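Outer protein YopM (Yersinia pestis, PDB 1JL5) acts as a leucine-rich repeat effector and virulence factor of the plague bacterium, and probably alters host cell physiology to promote bacterial survival. Local coordinates at residues A73-E77 with L93-V97. Residues are numbered along the deposited sequence.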
ATOM      1  N   ALA A  73      24.488  26.331  31.491  1.00 44.87           N
ATOM      2  CA  ALA A  73      23.243  25.609  31.290  1.00 44.53           C
ATOM      3  C   ALA A  73      23.293  24.163  31.759  1.00 44.35           C
ATOM      4  O   ALA A  73      24.320  23.495  31.661  1.00 44.74           O
ATOM      5  CB  ALA A  73      22.851  25.664  29.823  1.00 43.70           C
ATOM      6  N   HIS A  74      22.164  23.693  32.273  1.00 44.82           N
ATOM      7  CA  HIS A  74      22.042  22.328  32.761  1.00 44.94           C
ATOM      8  C   HIS A  74      22.122  21.351  31.604  1.00 42.41           C
ATOM      9  O   HIS A  74      22.728  20.286  31.709  1.00 40.85           O
ATOM     10  CB  HIS A  74      20.696  22.139  33.464  1.00 48.09           C
ATOM     11  CG  HIS A  74      20.602  22.822  34.792  1.00 52.31           C
ATOM     12  ND1 HIS A  74      19.400  23.033  35.433  1.00 54.09           N
ATOM     13  CD2 HIS A  74      21.559  23.316  35.611  1.00 53.66           C
ATOM     14  CE1 HIS A  74      19.621  23.628  36.592  1.00 55.54           C
ATOM     15  NE2 HIS A  74      20.923  23.811  36.725  1.00 56.15           N
ATOM     16  N   GLU A  75      21.507  21.728  30.492  1.00 40.36           N
ATOM     17  CA  GLU A  75      21.473  20.859  29.336  1.00 38.53           C
ATOM     18  C   GLU A  75      22.265  21.327  28.136  1.00 36.57           C
ATOM     19  O   GLU A  75      22.396  22.519  27.871  1.00 36.47           O
ATOM     20  CB  GLU A  75      20.021  20.625  28.918  1.00 39.25           C
ATOM     21  CG  GLU A  75      19.851  19.779  27.664  1.00 41.50           C
ATOM     22  CD  GLU A  75      18.409  19.365  27.441  1.00 42.67           C
ATOM     23  OE1 GLU A  75      17.907  18.520  28.210  1.00 42.47           O
ATOM     24  OE2 GLU A  75      17.775  19.890  26.502  1.00 43.64           O
ATOM     25  N   LEU A  76      22.799  20.350  27.420  1.00 34.61           N
ATOM     26  CA  LEU A  76      23.551  20.583  26.204  1.00 33.03           C
ATOM     27  C   LEU A  76      22.809  19.752  25.176  1.00 32.80           C
ATOM     28  O   LEU A  76      22.679  18.541  25.331  1.00 33.33           O
ATOM     29  CB  LEU A  76      24.982  20.075  26.345  1.00 31.08           C
ATOM     30  CG  LEU A  76      25.742  19.971  25.023  1.00 30.21           C
ATOM     31  CD1 LEU A  76      25.821  21.340  24.359  1.00 28.69           C
ATOM     32  CD2 LEU A  76      27.126  19.409  25.289  1.00 29.76           C
ATOM     33  N   GLU A  77      22.303  20.400  24.140  1.00 32.47           N
ATOM     34  CA  GLU A  77      21.557  19.694  23.118  1.00 33.78           C
ATOM     35  C   GLU A  77      22.279  19.778  21.784  1.00 32.47           C
ATOM     36  O   GLU A  77      22.362  20.838  21.169  1.00 33.56           O
ATOM     37  CB  GLU A  77      20.142  20.274  23.023  1.00 34.51           C
ATOM     38  CG  GLU A  77      19.219  19.520  22.085  1.00 37.00           C
ATOM     39  CD  GLU A  77      19.258  20.063  20.678  1.00 37.46           C
ATOM     40  OE1 GLU A  77      18.798  21.205  20.475  1.00 40.76           O
ATOM     41  OE2 GLU A  77      19.753  19.357  19.779  1.00 37.65           O
ATOM     42  N   LEU A  93      27.368  19.751  33.263  1.00 36.60           N
ATOM     43  CA  LEU A  93      26.236  19.389  32.444  1.00 36.03           C
ATOM     44  C   LEU A  93      25.395  18.396  33.227  1.00 34.63           C
ATOM     45  O   LEU A  93      25.909  17.439  33.804  1.00 33.80           O
ATOM     46  CB  LEU A  93      26.714  18.760  31.139  1.00 35.88           C
ATOM     47  CG  LEU A  93      25.646  18.619  30.059  1.00 35.69           C
ATOM     48  CD1 LEU A  93      25.137  19.998  29.673  1.00 33.40           C
ATOM     49  CD2 LEU A  93      26.233  17.901  28.853  1.00 35.34           C
ATOM     50  N   GLU A  94      24.098  18.643  33.268  1.00 35.03           N
ATOM     51  CA  GLU A  94      23.197  17.751  33.967  1.00 37.12           C
ATOM     52  C   GLU A  94      22.440  16.936  32.938  1.00 35.57           C
ATOM     53  O   GLU A  94      22.040  15.804  33.193  1.00 36.59           O
ATOM     54  CB  GLU A  94      22.237  18.556  34.837  1.00 38.86           C
ATOM     55  CG  GLU A  94      22.852  18.959  36.167  1.00 45.41           C
ATOM     56  CD  GLU A  94      21.941  19.842  36.982  1.00 47.40           C
ATOM     57  OE1 GLU A  94      20.740  19.517  37.080  1.00 49.88           O
ATOM     58  OE2 GLU A  94      22.427  20.854  37.528  1.00 51.00           O
ATOM     59  N   SER A  95      22.272  17.518  31.758  1.00 33.91           N
ATOM     60  CA  SER A  95      21.566  16.849  30.688  1.00 33.01           C
ATOM     61  C   SER A  95      22.313  16.922  29.368  1.00 32.14           C
ATOM     62  O   SER A  95      22.553  18.002  28.828  1.00 31.84           O
ATOM     63  CB  SER A  95      20.177  17.460  30.515  1.00 33.88           C
ATOM     64  OG  SER A  95      19.498  16.864  29.423  1.00 34.99           O
ATOM     65  N   LEU A  96      22.691  15.758  28.857  1.00 30.65           N
ATOM     66  CA  LEU A  96      23.369  15.689  27.579  1.00 30.06           C
ATOM     67  C   LEU A  96      22.392  15.134  26.564  1.00 29.93           C
ATOM     68  O   LEU A  96      21.993  13.976  26.642  1.00 30.23           O
ATOM     69  CB  LEU A  96      24.587  14.774  27.636  1.00 27.63           C
ATOM     70  CG  LEU A  96      25.177  14.502  26.246  1.00 27.82           C
ATOM     71  CD1 LEU A  96      25.602  15.820  25.599  1.00 26.82           C
ATOM     72  CD2 LEU A  96      26.353  13.551  26.358  1.00 26.59           C
ATOM     73  N   VAL A  97      21.993  15.973  25.621  1.00 29.80           N
ATOM     74  CA  VAL A  97      21.090  15.548  24.572  1.00 30.09           C
ATOM     75  C   VAL A  97      21.905  15.606  23.292  1.00 30.42           C
ATOM     76  O   VAL A  97      22.147  16.680  22.744  1.00 30.88           O
ATOM     77  CB  VAL A  97      19.875  16.487  24.463  1.00 30.07           C
ATOM     78  CG1 VAL A  97      18.917  15.973  23.401  1.00 28.96           C
ATOM     79  CG2 VAL A  97      19.174  16.583  25.812  1.00 29.85           C
TER
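This is a pairing of two neighbouring parallel strands, 75-77 and 95-97, from the first and second leucine-rich repeats. It sits at the N-terminal end of the long parallel sheet, next to helix 58-71. The strand axes approach to 4.6 Å and run 5° apart. Glu75 pairs with Ser95, Leu76 with Leu96 and Glu77 with Val97.

Backbone hydrogen bonds set this register. His74 O accepts from both Glu94 N (2.6 Å) and Ser95 N (2.8 Å). Leu76 N donates to Ser95 O at 2.7 Å, and Leu76 O accepts from Val97 N at 2.7 Å. Leu76 thus bonds to residues on both sides of its partner Leu96, as expected for a parallel ladder.

Glu75, Ser95, Glu77 and Val97 share one face of the sheet; Leu76 and Leu96 lie on the other. On the first, Ser95 OG donates a short hydrogen bond to Glu75 OE1 (2.6 Å). The Glu75 carboxylate carbon CD also lies 3.3 Å from Val97 CG2. Glu77 leans on Val97, with Glu77 CG 3.8 Å from Val97 CG1, while Glu77 OE2 is hydrogen-bonded to Asn79 N. On the second, Leu76 CD2 meets Leu96 CD1 at 3.9 Å. Leu93, two residues before strand 95-97, brings CD1 to 3.3 Å from Leu76 CB. Helix 58-71 covers Leu76 with Arg64, Leu65 and Cys68, and Cys68 also touches Leu93, so the helix closes this end of the apolar core.

Strand 95-97 continues the ladder to strand 115-117. One short parallel strand per repeat, with leucines stacked inside, is the hallmark of the leucine-rich repeat solenoid.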